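Local coordinates for protein BfpC (Escherichia coli, PDB 3VHJ) that is required for biogenesis of the type IV bundle-forming pilus as a membrane protein, of which this chain is the N-terminal cytoplasmic domain, at residues A[17-22]-A[110-115]; A[73-78]-A[97-102]. The protein carries 1 engineered substitution. All blocks are in the same frame, centred on the assembly; numbering follows the deposited sequence.

Both contacts lie near the middle of the cytoplasmic domain, their centres about 6 Å and about 4 Å from the centre of the chain and about 9 Å from each other. In the four-stranded mixed sheet that holds both, strand 96-101 (contact 2) runs antiparallel beside strand 107-113 (contact 1). Along the chain the order is 17-22, 73-78, 97-102, 110-115, so contact 2 falls within the span bridged by contact 1. The partner segments also meet: A17 O probably accepts a hydrogen bond from L74 N, and the W22 ring packs on L75. Edge strand 107-113 is thus tied to the 17-22 turn largely by hydrogen bonds, and strand 96-101, one place inward, to helix 74-77 by apolar packing.

Contact 1 (A[17-22]-A[110-115]); sequences AVNLLW and DKSFHS
Four hydrogen bonds join 17-22 to 110-115, and the D110 carboxylate accepts three of them. With CG anti to its backbone N (chi1 174°), D110 reaches across so that OD1 takes the N19 amide N at 2.8 Å and OD2 takes the L20 amide N at 3.2 Å, both donors above the carboxylate plane. W22 NE1 comes to the anti lone pair of OD2 at 2.8 Å, with the oxygen in the indole plane although ring and carboxylate planes are 46° apart. The fourth bond runs the other way, from S112 N to N19 OD1 (3.2 Å). Here the turn between strands 14-17 and 21-23 docks on edge strand 107-113 of the four-stranded mixed sheet. An alanine in place of D110 removes the acceptor of the N19 and L20 amides and the W22 N-H, and would probably loosen the docking of the turn. Two waters add bridges: one donates to A17 O and D110 OD2, the other to L20 O and D110 O. Apolar contact is modest, V18 CG2 resting on S112 CB at 3.7 Å beside L97. S112 OG, bonded to L6 O, sits 3.3 Å from N19 CB.

Contact 2 (A[73-78]-A[97-102]); sequences TLLSAI and LVIGVD
A short, weakly bonded helix, 74-77, packs on strand 96-101 of the four-stranded mixed sheet in a wholly apolar, buried helix-on-sheet contact. The strand presents alternate residues L97, I99 and V101 as a row of bumps, while L74, L75 and I78 project from the helix and its end to meet them. At one end L74 and L97 touch tip to tip, CD2 to CD1 at 3.7 Å; L74 reaches out with CG anti to its backbone N (chi1 176°). L75 is the forked knob of the set. It crosses I99 obliquely, CD2 3.9 Å from I99 CG2, and runs past V101 in the opposite direction, CD1 3.6 Å from V101 CG2, so the two methyls straddle the dip between I99 and V101. F85 and F89 of the adjoining strand 85-90 touch I78, V101 and I99, and V107 and D110 touch L75 from strand 107-113. On the helix side turned from the strand, S76 OG donates to T73 O at 2.8 Å, along a carbonyl lone pair. I99 holds CG1 in the crowded position between backbone N and carbonyl carbon (chi1 67°), and from there its extended chain carries CD1 to 3.6 Å from I78 CD1.

Contact 1 (A[17-22]-A[110-115])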
# COMPACT_ATOMS: atom_id res chain seq x y z
N ALA A 17 5.67 5.27 4.03
CA ALA A 17 5.50 5.67 2.65
C ALA A 17 4.24 4.95 2.17
O ALA A 17 4.15 3.73 2.29
CB ALA A 17 6.70 5.23 1.81
N VAL A 18 3.27 5.71 1.66
CA VAL A 18 2.04 5.13 1.15
C VAL A 18 1.81 5.63 -0.28
O VAL A 18 2.52 6.53 -0.75
CB VAL A 18 0.80 5.51 2.03
CG1 VAL A 18 0.96 4.93 3.43
CG2 VAL A 18 0.67 7.03 2.12
N ASN A 19 0.83 5.06 -0.96
CA ASN A 19 0.51 5.44 -2.34
C ASN A 19 1.66 5.13 -3.28
O ASN A 19 1.99 5.91 -4.17
CB ASN A 19 0.18 6.93 -2.44
CG ASN A 19 -0.58 7.27 -3.70
OD1 ASN A 19 -1.77 6.98 -3.82
ND2 ASN A 19 0.11 7.87 -4.66
N LEU A 20 2.29 3.97 -3.09
CA LEU A 20 3.38 3.55 -3.95
C LEU A 20 2.79 2.77 -5.12
O LEU A 20 1.64 2.33 -5.06
CB LEU A 20 4.34 2.64 -3.18
CG LEU A 20 5.09 3.28 -2.01
CD1 LEU A 20 5.43 2.23 -0.99
CD2 LEU A 20 6.34 3.96 -2.53
N LEU A 21 3.55 2.62 -6.19
CA LEU A 21 3.10 1.85 -7.34
C LEU A 21 3.64 0.45 -7.14
O LEU A 21 4.85 0.24 -7.20
CB LEU A 21 3.67 2.43 -8.63
CG LEU A 21 3.34 1.68 -9.93
CD1 LEU A 21 1.84 1.67 -10.16
CD2 LEU A 21 4.05 2.35 -11.10
N TRP A 22 2.75 -0.51 -6.89
CA TRP A 22 3.16 -1.88 -6.66
C TRP A 22 3.00 -2.76 -7.88
O TRP A 22 2.06 -2.61 -8.66
CB TRP A 22 2.35 -2.49 -5.51
CG TRP A 22 2.62 -1.86 -4.18
CD1 TRP A 22 2.04 -0.73 -3.67
CD2 TRP A 22 3.54 -2.32 -3.19
NE1 TRP A 22 2.56 -0.45 -2.43
CE2 TRP A 22 3.48 -1.42 -2.11
CE3 TRP A 22 4.42 -3.41 -3.12
CZ2 TRP A 22 4.27 -1.57 -0.96
CZ3 TRP A 22 5.20 -3.56 -1.98
CH2 TRP A 22 5.12 -2.64 -0.92
N ASP A 110 -2.86 0.46 -2.80
CA ASP A 110 -2.10 1.25 -1.84
C ASP A 110 -2.32 2.68 -2.30
O ASP A 110 -1.54 3.21 -3.08
CB ASP A 110 -0.61 0.90 -1.87
CG ASP A 110 0.22 1.80 -0.98
OD1 ASP A 110 -0.39 2.60 -0.22
OD2 ASP A 110 1.47 1.72 -1.02
N LYS A 111 -3.39 3.30 -1.82
CA LYS A 111 -3.73 4.66 -2.22
C LYS A 111 -3.95 5.56 -1.02
O LYS A 111 -4.44 5.11 0.01
CB LYS A 111 -5.00 4.65 -3.06
CG LYS A 111 -4.89 3.81 -4.32
CD LYS A 111 -4.30 4.60 -5.47
CE LYS A 111 -5.26 5.67 -5.96
NZ LYS A 111 -4.78 6.35 -7.19
N SER A 112 -3.57 6.82 -1.16
CA SER A 112 -3.75 7.80 -0.10
C SER A 112 -4.55 8.96 -0.70
O SER A 112 -4.48 9.20 -1.91
CB SER A 112 -2.40 8.30 0.42
OG SER A 112 -1.69 8.98 -0.60
N PHE A 113 -5.32 9.65 0.13
CA PHE A 113 -6.13 10.78 -0.33
C PHE A 113 -6.19 11.82 0.77
O PHE A 113 -6.19 11.48 1.95
CB PHE A 113 -7.58 10.35 -0.61
CG PHE A 113 -7.70 9.14 -1.49
CD1 PHE A 113 -7.48 7.87 -0.98
CD2 PHE A 113 -8.04 9.28 -2.83
CE1 PHE A 113 -7.60 6.75 -1.80
CE2 PHE A 113 -8.16 8.17 -3.65
CZ PHE A 113 -7.94 6.90 -3.14
N HIS A 114 -6.24 13.09 0.41
CA HIS A 114 -6.34 14.12 1.43
C HIS A 114 -7.82 14.31 1.77
O HIS A 114 -8.17 14.87 2.80
CB HIS A 114 -5.71 15.43 0.97
CG HIS A 114 -4.22 15.43 1.04
ND1 HIS A 114 -3.53 14.95 2.14
CD2 HIS A 114 -3.28 15.83 0.15
CE1 HIS A 114 -2.23 15.06 1.92
NE2 HIS A 114 -2.05 15.59 0.72
N SER A 115 -8.68 13.79 0.89
CA SER A 115 -10.12 13.89 1.06
C SER A 115 -10.79 12.56 1.38
O SER A 115 -10.57 11.56 0.69
CB SER A 115 -10.76 14.47 -0.21
OG SER A 115 -12.14 14.18 -0.25
O HOH W 1 2.83 1.28 1.34
O HOH W 2 -0.71 3.41 -5.70

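Contact 2 (A[73-78]-A[97-102])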
# COMPACT_ATOMS: atom_id res chain seq x y z
N THR A 73 7.78 1.39 3.82
CA THR A 73 6.52 1.36 3.11
C THR A 73 5.50 0.67 4.01
O THR A 73 5.77 -0.38 4.61
CB THR A 73 6.63 0.60 1.77
OG1 THR A 73 6.82 -0.80 2.02
CG2 THR A 73 7.81 1.13 0.96
N LEU A 74 4.33 1.29 4.13
CA LEU A 74 3.28 0.77 4.99
C LEU A 74 2.88 -0.66 4.65
O LEU A 74 2.86 -1.53 5.52
CB LEU A 74 2.04 1.66 4.91
CG LEU A 74 0.84 1.14 5.70
CD1 LEU A 74 1.20 1.07 7.18
CD2 LEU A 74 -0.37 2.04 5.48
N LEU A 75 2.57 -0.92 3.38
CA LEU A 75 2.15 -2.25 2.99
C LEU A 75 3.14 -3.36 3.32
O LEU A 75 2.74 -4.48 3.60
CB LEU A 75 1.76 -2.28 1.51
CG LEU A 75 0.30 -1.93 1.22
CD1 LEU A 75 -0.61 -3.05 1.73
CD2 LEU A 75 -0.08 -0.60 1.88
N SER A 76 4.43 -3.05 3.29
CA SER A 76 5.44 -4.07 3.60
C SER A 76 5.43 -4.37 5.10
O SER A 76 5.79 -5.47 5.52
CB SER A 76 6.84 -3.61 3.20
OG SER A 76 7.32 -2.59 4.07
N ALA A 77 5.01 -3.38 5.89
CA ALA A 77 4.97 -3.50 7.34
C ALA A 77 3.73 -4.20 7.88
O ALA A 77 3.70 -4.59 9.05
CB ALA A 77 5.11 -2.12 7.98
N ILE A 78 2.70 -4.35 7.05
CA ILE A 78 1.48 -5.02 7.48
C ILE A 78 1.67 -6.52 7.30
O ILE A 78 1.91 -7.00 6.19
CB ILE A 78 0.25 -4.54 6.68
CG1 ILE A 78 0.02 -3.05 6.93
CG2 ILE A 78 -0.99 -5.34 7.09
CD1 ILE A 78 -1.18 -2.47 6.20
N LEU A 97 -6.36 6.40 3.84
CA LEU A 97 -5.71 5.31 3.14
C LEU A 97 -6.69 4.23 2.69
O LEU A 97 -7.62 3.89 3.41
CB LEU A 97 -4.67 4.67 4.06
CG LEU A 97 -3.68 5.61 4.76
CD1 LEU A 97 -2.83 4.79 5.73
CD2 LEU A 97 -2.82 6.32 3.72
N VAL A 98 -6.48 3.71 1.49
CA VAL A 98 -7.30 2.62 0.97
C VAL A 98 -6.29 1.57 0.53
O VAL A 98 -5.47 1.82 -0.35
CB VAL A 98 -8.16 3.04 -0.24
CG1 VAL A 98 -8.96 1.83 -0.74
CG2 VAL A 98 -9.11 4.16 0.18
N ILE A 99 -6.34 0.40 1.17
CA ILE A 99 -5.39 -0.66 0.87
C ILE A 99 -6.07 -1.99 0.56
O ILE A 99 -7.24 -2.18 0.86
CB ILE A 99 -4.41 -0.85 2.05
CG1 ILE A 99 -5.15 -1.40 3.27
CG2 ILE A 99 -3.78 0.49 2.42
CD1 ILE A 99 -4.25 -1.63 4.46
N GLY A 100 -5.31 -2.90 -0.04
CA GLY A 100 -5.85 -4.20 -0.39
C GLY A 100 -4.74 -5.18 -0.72
O GLY A 100 -3.86 -4.87 -1.53
N VAL A 101 -4.77 -6.35 -0.09
CA VAL A 101 -3.77 -7.39 -0.32
C VAL A 101 -4.52 -8.68 -0.64
O VAL A 101 -5.47 -9.05 0.06
CB VAL A 101 -2.89 -7.58 0.94
CG1 VAL A 101 -1.92 -8.72 0.75
CG2 VAL A 101 -2.14 -6.29 1.24
N ASP A 102 -4.11 -9.37 -1.71
CA ASP A 102 -4.80 -10.58 -2.12
C ASP A 102 -4.40 -11.83 -1.38
O ASP A 102 -3.53 -11.80 -0.51
CB ASP A 102 -4.67 -10.78 -3.64
CG ASP A 102 -3.28 -11.21 -4.07
OD1 ASP A 102 -2.98 -11.10 -5.28
OD2 ASP A 102 -2.48 -11.66 -3.22